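Local coordinates for protein hydroxymethyldihydropterin pyrophosphokinase-dihydropteroate synthase, putative (Plasmodium vivax, PDB 5Z79) that probably carries out two consecutive steps of folate synthesis, pyrophosphorylating 6-hydroxymethyl-7,8-dihydropterin and then joining the product to 4-aminobenzoate to give dihydropteroate, at residues N113-E118 and F213-I218. Residues are numbered along the deposited sequence; the frame is centred on the assembly and turned at random.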
# COMPACT_ATOMS: atom_id res chain seq x y z
N ASN A 113 16.60 30.70 30.51
CA ASN A 113 16.34 30.76 31.97
C ASN A 113 16.97 32.00 32.70
O ASN A 113 17.09 32.05 33.94
CB ASN A 113 16.75 29.44 32.63
CG ASN A 113 16.23 29.29 34.03
OD1 ASN A 113 15.11 29.63 34.32
ND2 ASN A 113 17.03 28.78 34.90
N GLU A 114 17.36 33.00 31.91
CA GLU A 114 17.84 34.27 32.45
C GLU A 114 16.66 35.13 32.88
O GLU A 114 15.49 34.89 32.47
CB GLU A 114 18.67 35.05 31.43
CG GLU A 114 20.03 34.46 31.11
CD GLU A 114 20.56 34.97 29.76
OE1 GLU A 114 20.57 36.22 29.59
OE2 GLU A 114 20.96 34.13 28.88
N LYS A 115 16.99 36.15 33.65
CA LYS A 115 16.01 37.01 34.30
C LYS A 115 15.41 37.95 33.28
O LYS A 115 16.08 38.41 32.36
CB LYS A 115 16.72 37.83 35.41
CG LYS A 115 15.79 38.43 36.44
CD LYS A 115 16.55 39.29 37.43
CE LYS A 115 16.81 40.70 36.89
NZ LYS A 115 17.88 41.41 37.67
N ILE A 116 14.13 38.25 33.45
CA ILE A 116 13.51 39.30 32.66
C ILE A 116 13.24 40.53 33.55
O ILE A 116 13.73 41.61 33.28
CB ILE A 116 12.22 38.79 31.95
CG1 ILE A 116 12.59 37.83 30.81
CG2 ILE A 116 11.43 39.98 31.40
CD1 ILE A 116 11.41 37.27 30.01
N ASN A 117 12.42 40.32 34.59
CA ASN A 117 12.10 41.26 35.65
C ASN A 117 12.22 40.54 36.99
O ASN A 117 12.04 39.33 37.05
CB ASN A 117 10.64 41.72 35.56
CG ASN A 117 10.36 42.56 34.33
OD1 ASN A 117 11.28 43.12 33.73
ND2 ASN A 117 9.08 42.68 33.96
N GLU A 118 12.47 41.29 38.06
CA GLU A 118 12.60 40.73 39.42
C GLU A 118 11.22 40.25 39.88
O GLU A 118 10.21 40.89 39.54
CB GLU A 118 13.08 41.80 40.39
CG GLU A 118 14.39 42.46 40.02
CD GLU A 118 15.58 41.61 40.43
OE1 GLU A 118 15.41 40.39 40.65
OE2 GLU A 118 16.70 42.17 40.56
N PHE A 213 6.20 31.06 34.55
CA PHE A 213 6.12 32.52 34.50
C PHE A 213 7.53 32.98 34.72
O PHE A 213 8.09 32.78 35.78
CB PHE A 213 5.21 33.07 35.57
CG PHE A 213 4.81 34.50 35.37
CD1 PHE A 213 5.68 35.54 35.67
CD2 PHE A 213 3.53 34.82 34.94
CE1 PHE A 213 5.29 36.87 35.51
CE2 PHE A 213 3.13 36.14 34.77
CZ PHE A 213 4.01 37.17 35.05
N ASN A 214 8.17 33.27 33.63
CA ASN A 214 9.54 33.68 33.67
C ASN A 214 10.39 32.58 34.26
O ASN A 214 9.99 31.46 34.37
CB ASN A 214 9.69 34.93 34.49
CG ASN A 214 9.37 36.18 33.73
OD1 ASN A 214 9.53 36.26 32.55
ND2 ASN A 214 8.95 37.16 34.43
N ASN A 215 11.57 32.92 34.69
CA ASN A 215 12.40 31.94 35.38
C ASN A 215 12.00 31.67 36.84
O ASN A 215 12.70 30.93 37.54
CB ASN A 215 13.88 32.39 35.33
CG ASN A 215 14.13 33.73 36.03
OD1 ASN A 215 13.37 34.69 35.91
ND2 ASN A 215 15.24 33.82 36.73
N TYR A 216 10.89 32.26 37.29
CA TYR A 216 10.58 32.30 38.73
C TYR A 216 10.32 30.91 39.29
O TYR A 216 9.81 30.05 38.58
CB TYR A 216 9.36 33.20 39.04
CG TYR A 216 9.42 34.68 38.60
CD1 TYR A 216 10.59 35.28 38.20
CD2 TYR A 216 8.26 35.46 38.64
CE1 TYR A 216 10.60 36.60 37.80
CE2 TYR A 216 8.27 36.78 38.26
CZ TYR A 216 9.44 37.36 37.84
OH TYR A 216 9.45 38.70 37.47
N THR A 217 10.71 30.73 40.55
CA THR A 217 10.44 29.54 41.34
C THR A 217 9.69 29.98 42.56
O THR A 217 10.25 30.58 43.41
CB THR A 217 11.74 28.88 41.84
OG1 THR A 217 12.48 28.33 40.74
CG2 THR A 217 11.45 27.76 42.83
N ILE A 218 8.41 29.64 42.66
CA ILE A 218 7.52 30.22 43.67
C ILE A 218 6.65 29.14 44.34
O ILE A 218 6.10 28.28 43.67
CB ILE A 218 6.59 31.28 42.99
CG1 ILE A 218 7.40 32.50 42.52
CG2 ILE A 218 5.43 31.66 43.91
CD1 ILE A 218 6.71 33.39 41.53
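The ring of Y216 meets the backbone of N117 at its edge, where N117 O lies near the ring plane, while N214 CB lies over one face, nearer the rim than the centre. Y216 OH donates to N117 O over 2.7 Å, from above the carbonyl plane (68° out of it). A tyrosine suits this place because its long, rigid ring carries one hydroxyl from the turn across to the other loop. The side chains of N113 and N215 cross at about a right angle, their amide planes 74° apart, so the amides do not stack; instead N113 OD1 comes within 3.2 Å of N215 CB. A type II' beta turn runs from F213 to Y216, closed by Y216 N bonding to F213 O; it begins at the last residue of strand 207-213, an edge strand, within this chain, of the antiparallel sheet of the HPPK part. N214 takes its second position with a positive phi, a backbone shape that asparagine tolerates better than most residues. Its OD1 touches I116 CD1 at 3.3 Å, and its ND2 is hydrogen-bonded to N13. I116 suits the position beside it, since its CB is directed at the turn and its side chain also packs on N13 and I14 of strand 13-21. At the exposed margin, K115 NZ and E118 OE2 form a salt bridge of 3.2 Å, weak as a hydrogen bond, within the 113-118 loop.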